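Local structure of oligopeptide-binding protein AppA (1XOC) at residues A[405-419]-A[434-446]. The protein captures oligopeptides outside the cell and hands them to the App ABC transporter, a permease that supports sporulation and genetic competence in Bacillus subtilis. Numbering follows the deposited sequence.
Sequences MNPPNWDFDAMVMGW and SQIKKGLNYVWYK
Tyr-442 lies with Met-405 over one face of its ring: chi1 of 69° puts CG of Met-405 between the backbone N and the carbonyl carbon, 4.1 Å from the Tyr-442 ring centroid as a CH-pi contact, and the extended chi2 carries SD on to lie obliquely beside the ring in a Met-aromatic contact. Leu-440 O rests over the opposite face and Pro-407 CD meets the ring edge, while Trp-419, its plane turned 20° from that of the tyrosine, is slid well aside and brings CH2 to 3.8 Å from Tyr-442 CE2. The phenol OH donates to Asn-406 OD1 at 2.8 Å, arriving from above the carbonyl plane; the ND2 of that amide is held by Val-402 O. Packing here is close, and the backbone O of Tyr-442 is buried without a polar partner.

Toward the solvent the side chains of exposed Lys-437 and Lys-438 lead away, and only their backbone meets Pro-407 and Trp-410. Trp-444 drives its edge into the face of Trp-410 (T-shaped, planes at 83°), NE1 standing 3.4 Å from Trp-410 CG, and Pro-407 CA backs the other face. Trp-410 NE1 donates to a water 2.9 Å away that in turn donates to Ile-436 O and Gly-439 O. An alanine in place of Trp-410 would remove this face and N-H, probably leaving the Trp-444 edge without its aromatic partner and the water less firmly held.

The bound peptide touches Met-405 and Asn-406, pairs with Gly-418 and Trp-419, and takes a weak hydrogen bond from Tyr-442 OH through a polar side chain; the loop before helix 448-457 thus brings Tyr-442 to the peptide site while packing against the end of helix 398-405 and strand 414-420, which runs between strands 265-271 and 358-367.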
loop_
_atom_site.group_PDB
_atom_site.type_symbol
_atom_site.label_atom_id
_atom_site.label_comp_id
_atom_site.label_asym_id
_atom_site.label_seq_id
_atom_site.Cartn_x
_atom_site.Cartn_y
_atom_site.Cartn_z
ATOM N N MET A 405 -9.780 -5.632 8.221
ATOM C CA MET A 405 -10.364 -4.841 7.143
ATOM C C MET A 405 -10.607 -5.689 5.898
ATOM O O MET A 405 -11.544 -5.422 5.145
ATOM C CB MET A 405 -9.469 -3.643 6.785
ATOM C CG MET A 405 -8.188 -3.961 6.127
ATOM S SD MET A 405 -7.210 -2.442 5.847
ATOM C CE MET A 405 -6.798 -2.040 7.501
ATOM N N ASN A 406 -9.795 -6.728 5.712
ATOM C CA ASN A 406 -9.827 -7.560 4.503
ATOM C C ASN A 406 -11.006 -8.529 4.464
ATOM O O ASN A 406 -11.548 -8.888 5.504
ATOM C CB ASN A 406 -8.499 -8.345 4.364
ATOM C CG ASN A 406 -7.453 -7.582 3.592
ATOM O OD1 ASN A 406 -7.488 -7.556 2.364
ATOM N ND2 ASN A 406 -6.523 -6.940 4.299
ATOM N N PRO A 407 -11.409 -8.981 3.270
ATOM C CA PRO A 407 -12.321 -10.101 3.178
ATOM C C PRO A 407 -11.738 -11.284 3.946
ATOM O O PRO A 407 -10.505 -11.406 4.011
ATOM C CB PRO A 407 -12.332 -10.426 1.681
ATOM C CG PRO A 407 -11.851 -9.221 1.015
ATOM C CD PRO A 407 -10.980 -8.487 1.952
ATOM N N PRO A 408 -12.585 -12.133 4.538
ATOM C CA PRO A 408 -14.040 -12.114 4.581
ATOM C C PRO A 408 -14.632 -11.370 5.784
ATOM O O PRO A 408 -15.787 -11.633 6.149
ATOM C CB PRO A 408 -14.367 -13.601 4.713
ATOM C CG PRO A 408 -13.296 -14.081 5.603
ATOM C CD PRO A 408 -12.064 -13.325 5.233
ATOM N N ASN A 409 -13.860 -10.460 6.390
ATOM C CA ASN A 409 -14.208 -9.880 7.697
ATOM C C ASN A 409 -14.849 -8.498 7.598
ATOM O O ASN A 409 -15.956 -8.285 8.094
ATOM C CB ASN A 409 -12.970 -9.809 8.590
ATOM C CG ASN A 409 -12.331 -11.160 8.804
ATOM O OD1 ASN A 409 -11.099 -11.290 8.793
ATOM N ND2 ASN A 409 -13.147 -12.166 9.031
ATOM N N TRP A 410 -14.166 -7.557 6.955
ATOM C CA TRP A 410 -14.646 -6.181 6.882
ATOM C C TRP A 410 -15.129 -5.670 8.230
ATOM O O TRP A 410 -16.180 -5.019 8.336
ATOM C CB TRP A 410 -15.768 -6.064 5.874
ATOM C CG TRP A 410 -15.395 -6.603 4.533
ATOM C CD1 TRP A 410 -14.579 -6.014 3.600
ATOM C CD2 TRP A 410 -15.867 -7.812 3.949
ATOM N NE1 TRP A 410 -14.495 -6.812 2.489
ATOM C CE2 TRP A 410 -15.283 -7.916 2.672
ATOM C CE3 TRP A 410 -16.715 -8.833 4.390
ATOM C CZ2 TRP A 410 -15.543 -8.993 1.824
ATOM C CZ3 TRP A 410 -16.978 -9.895 3.560
ATOM C CH2 TRP A 410 -16.387 -9.976 2.283
ATOM N N ASP A 411 -14.322 -5.961 9.247
ATOM C CA ASP A 411 -14.744 -5.863 10.643
ATOM C C ASP A 411 -14.341 -4.499 11.188
ATOM O O ASP A 411 -13.424 -4.384 12.011
ATOM C CB ASP A 411 -14.073 -6.993 11.407
ATOM C CG ASP A 411 -14.391 -6.990 12.884
ATOM O OD1 ASP A 411 -13.540 -7.508 13.634
ATOM O OD2 ASP A 411 -15.434 -6.443 13.292
ATOM N N PHE A 412 -15.014 -3.474 10.668
ATOM C CA PHE A 412 -14.822 -2.086 11.090
ATOM C C PHE A 412 -16.058 -1.284 10.681
ATOM O O PHE A 412 -16.734 -1.641 9.708
ATOM C CB PHE A 412 -13.542 -1.484 10.474
ATOM C CG PHE A 412 -13.601 -1.299 8.984
ATOM C CD1 PHE A 412 -13.403 -2.364 8.135
ATOM C CD2 PHE A 412 -13.867 -0.066 8.446
ATOM C CE1 PHE A 412 -13.441 -2.189 6.736
ATOM C CE2 PHE A 412 -13.873 0.114 7.034
ATOM C CZ PHE A 412 -13.682 -0.960 6.210
ATOM N N ASP A 413 -16.365 -0.234 11.444
ATOM C CA ASP A 413 -17.388 0.754 11.069
ATOM C C ASP A 413 -16.720 1.823 10.217
ATOM O O ASP A 413 -17.162 2.151 9.104
ATOM C CB ASP A 413 -17.959 1.449 12.301
ATOM C CG ASP A 413 -18.665 0.505 13.268
ATOM O OD1 ASP A 413 -19.186 -0.547 12.837
ATOM O OD2 ASP A 413 -18.703 0.859 14.469
ATOM N N ALA A 414 -15.588 2.332 10.711
ATOM C CA ALA A 414 -14.799 3.328 9.975
ATOM C C ALA A 414 -13.353 3.173 10.386
ATOM O O ALA A 414 -13.071 2.681 11.461
ATOM C CB ALA A 414 -15.288 4.733 10.259
ATOM N N MET A 415 -12.421 3.584 9.530
ATOM C CA MET A 415 -11.016 3.529 9.910
ATOM C C MET A 415 -10.218 4.664 9.340
ATOM O O MET A 415 -10.513 5.130 8.252
ATOM C CB MET A 415 -10.391 2.209 9.501
ATOM C CG MET A 415 -10.291 2.007 8.027
ATOM S SD MET A 415 -9.526 0.422 7.637
ATOM C CE MET A 415 -9.884 0.347 5.875
ATOM N N VAL A 416 -9.218 5.108 10.090
ATOM C CA VAL A 416 -8.220 6.049 9.568
ATOM C C VAL A 416 -7.080 5.211 9.010
ATOM O O VAL A 416 -6.468 4.441 9.718
ATOM C CB VAL A 416 -7.697 7.004 10.663
ATOM C CG1 VAL A 416 -6.658 7.958 10.050
ATOM C CG2 VAL A 416 -8.839 7.761 11.329
ATOM N N MET A 417 -6.781 5.351 7.710
ATOM C CA MET A 417 -5.928 4.362 7.030
ATOM C C MET A 417 -5.221 5.050 5.895
ATOM O O MET A 417 -5.581 6.168 5.556
ATOM C CB MET A 417 -6.767 3.211 6.513
ATOM C CG MET A 417 -6.062 1.987 5.961
ATOM S SD MET A 417 -4.680 1.368 6.888
ATOM C CE MET A 417 -5.384 1.101 8.494
ATOM N N GLY A 418 -4.166 4.423 5.388
ATOM C CA GLY A 418 -3.556 4.915 4.163
ATOM C C GLY A 418 -3.401 3.874 3.078
ATOM O O GLY A 418 -3.377 2.679 3.340
ATOM N N TRP A 419 -3.253 4.362 1.849
ATOM C CA TRP A 419 -2.798 3.551 0.696
ATOM C C TRP A 419 -1.394 3.952 0.268
ATOM O O TRP A 419 -1.111 5.123 0.153
ATOM C CB TRP A 419 -3.719 3.760 -0.523
ATOM C CG TRP A 419 -5.046 3.047 -0.414
ATOM C CD1 TRP A 419 -6.292 3.613 -0.375
ATOM C CD2 TRP A 419 -5.254 1.630 -0.348
ATOM N NE1 TRP A 419 -7.253 2.637 -0.259
ATOM C CE2 TRP A 419 -6.648 1.413 -0.226
ATOM C CE3 TRP A 419 -4.409 0.542 -0.363
ATOM C CZ2 TRP A 419 -7.202 0.142 -0.165
ATOM C CZ3 TRP A 419 -4.968 -0.738 -0.285
ATOM C CH2 TRP A 419 -6.344 -0.914 -0.159
ATOM N N SER A 434 -16.818 -4.959 -8.191
ATOM C CA SER A 434 -16.360 -6.343 -8.352
ATOM C C SER A 434 -15.252 -6.708 -7.360
ATOM O O SER A 434 -14.982 -7.907 -7.171
ATOM C CB SER A 434 -15.861 -6.599 -9.785
ATOM O OG SER A 434 -14.618 -5.966 -10.046
ATOM N N GLN A 435 -14.621 -5.704 -6.748
ATOM C CA GLN A 435 -13.476 -5.924 -5.853
ATOM C C GLN A 435 -13.843 -5.969 -4.386
ATOM O O GLN A 435 -12.976 -6.040 -3.541
ATOM C CB GLN A 435 -12.406 -4.857 -6.111
ATOM C CG GLN A 435 -11.884 -4.896 -7.551
ATOM C CD GLN A 435 -11.426 -6.279 -7.982
ATOM O OE1 GLN A 435 -11.932 -6.869 -8.982
ATOM N NE2 GLN A 435 -10.476 -6.815 -7.237
ATOM N N ILE A 436 -15.137 -5.959 -4.091
ATOM C CA ILE A 436 -15.589 -6.058 -2.723
ATOM C C ILE A 436 -15.393 -7.472 -2.164
ATOM O O ILE A 436 -14.830 -7.645 -1.075
ATOM C CB ILE A 436 -17.080 -5.661 -2.617
ATOM C CG1 ILE A 436 -17.284 -4.176 -2.953
ATOM C CG2 ILE A 436 -17.600 -5.936 -1.206
ATOM C CD1 ILE A 436 -18.787 -3.803 -3.079
ATOM N N LYS A 437 -15.874 -8.470 -2.886
ATOM C CA LYS A 437 -15.941 -9.820 -2.335
ATOM C C LYS A 437 -14.580 -10.409 -2.004
ATOM O O LYS A 437 -14.410 -11.037 -0.952
ATOM C CB LYS A 437 -16.698 -10.753 -3.272
ATOM C CG LYS A 437 -16.928 -12.145 -2.691
ATOM C CD LYS A 437 -17.648 -13.050 -3.695
ATOM C CE LYS A 437 -17.993 -14.413 -3.095
ATOM N NZ LYS A 437 -19.193 -15.022 -3.756
ATOM N N LYS A 438 -13.617 -10.225 -2.898
ATOM C CA LYS A 438 -12.306 -10.835 -2.714
ATOM C C LYS A 438 -11.140 -9.887 -2.978
ATOM O O LYS A 438 -10.026 -10.357 -3.123
ATOM C CB LYS A 438 -12.137 -12.077 -3.597
ATOM C CG LYS A 438 -13.307 -13.041 -3.646
ATOM C CD LYS A 438 -13.110 -14.077 -4.749
ATOM C CE LYS A 438 -14.196 -15.129 -4.721
ATOM N NZ LYS A 438 -13.796 -16.342 -5.502
ATOM N N GLY A 439 -11.376 -8.585 -3.032
ATOM C CA GLY A 439 -10.321 -7.608 -3.285
ATOM C C GLY A 439 -10.241 -6.491 -2.280
ATOM O O GLY A 439 -10.575 -6.658 -1.101
ATOM N N LEU A 440 -9.783 -5.329 -2.746
ATOM C CA LEU A 440 -9.445 -4.217 -1.878
ATOM C C LEU A 440 -10.535 -3.159 -1.685
ATOM O O LEU A 440 -10.273 -2.102 -1.138
ATOM C CB LEU A 440 -8.195 -3.526 -2.429
ATOM C CG LEU A 440 -6.981 -4.389 -2.781
ATOM C CD1 LEU A 440 -5.784 -3.501 -3.159
ATOM C CD2 LEU A 440 -6.598 -5.293 -1.664
ATOM N N ASN A 441 -11.770 -3.464 -2.106
ATOM C CA ASN A 441 -12.898 -2.528 -1.903
ATOM C C ASN A 441 -13.521 -2.852 -0.547
ATOM O O ASN A 441 -14.668 -3.315 -0.449
ATOM C CB ASN A 441 -13.897 -2.597 -3.071
ATOM C CG ASN A 441 -14.956 -1.479 -3.056
ATOM O OD1 ASN A 441 -15.165 -0.800 -2.051
ATOM N ND2 ASN A 441 -15.622 -1.305 -4.197
ATOM N N TYR A 442 -12.761 -2.516 0.489
ATOM C CA TYR A 442 -13.078 -2.886 1.855
ATOM C C TYR A 442 -14.289 -2.159 2.366
ATOM O O TYR A 442 -14.879 -2.606 3.346
ATOM C CB TYR A 442 -11.915 -2.537 2.775
ATOM C CG TYR A 442 -10.586 -3.184 2.449
ATOM C CD1 TYR A 442 -10.497 -4.490 2.002
ATOM C CD2 TYR A 442 -9.399 -2.465 2.595
ATOM C CE1 TYR A 442 -9.259 -5.089 1.735
ATOM C CE2 TYR A 442 -8.165 -3.057 2.337
ATOM C CZ TYR A 442 -8.098 -4.357 1.902
ATOM O OH TYR A 442 -6.862 -4.940 1.649
ATOM N N VAL A 443 -14.625 -1.017 1.768
ATOM C CA VAL A 443 -15.744 -0.184 2.264
ATOM C C VAL A 443 -17.084 -0.436 1.561
ATOM O O VAL A 443 -18.078 0.263 1.831
ATOM C CB VAL A 443 -15.407 1.337 2.211
ATOM C CG1 VAL A 443 -14.254 1.680 3.173
ATOM C CG2 VAL A 443 -15.096 1.785 0.768
ATOM N N TRP A 444 -17.120 -1.416 0.655
ATOM C CA TRP A 444 -18.365 -1.788 -0.012
ATOM C C TRP A 444 -18.977 -0.670 -0.852
ATOM O O TRP A 444 -20.197 -0.498 -0.908
ATOM C CB TRP A 444 -19.363 -2.331 1.012
ATOM C CG TRP A 444 -18.977 -3.668 1.505
ATOM C CD1 TRP A 444 -17.841 -4.001 2.206
ATOM C CD2 TRP A 444 -19.682 -4.873 1.283
ATOM N NE1 TRP A 444 -17.828 -5.351 2.463
ATOM C CE2 TRP A 444 -18.943 -5.914 1.895
ATOM C CE3 TRP A 444 -20.886 -5.185 0.626
ATOM C CZ2 TRP A 444 -19.365 -7.244 1.869
ATOM C CZ3 TRP A 444 -21.309 -6.513 0.600
ATOM C CH2 TRP A 444 -20.545 -7.526 1.217
ATOM N N TYR A 445 -18.112 0.045 -1.551
ATOM C CA TYR A 445 -18.525 1.095 -2.460
ATOM C C TYR A 445 -18.970 0.540 -3.807
ATOM O O TYR A 445 -18.290 -0.262 -4.420
ATOM C CB TYR A 445 -17.350 2.051 -2.680
ATOM C CG TYR A 445 -17.616 3.102 -3.721
ATOM C CD1 TYR A 445 -18.587 4.048 -3.535
ATOM C CD2 TYR A 445 -16.876 3.145 -4.893
ATOM C CE1 TYR A 445 -18.822 5.029 -4.496
ATOM C CE2 TYR A 445 -17.079 4.123 -5.837
ATOM C CZ TYR A 445 -18.048 5.064 -5.634
ATOM O OH TYR A 445 -18.254 6.023 -6.594
ATOM N N LYS A 446 -20.134 0.988 -4.276
ATOM C CA LYS A 446 -20.605 0.644 -5.611
ATOM C C LYS A 446 -21.311 1.804 -6.292
ATOM O O LYS A 446 -22.370 2.245 -5.839
ATOM C CB LYS A 446 -21.568 -0.535 -5.564
ATOM C CG LYS A 446 -22.264 -0.757 -6.907
ATOM C CD LYS A 446 -22.779 -2.160 -7.056
ATOM C CE LYS A 446 -23.250 -2.409 -8.467
ATOM N NZ LYS A 446 -23.782 -3.784 -8.620
HETATM O O HOH W 1 -13.013 -6.016 0.114
#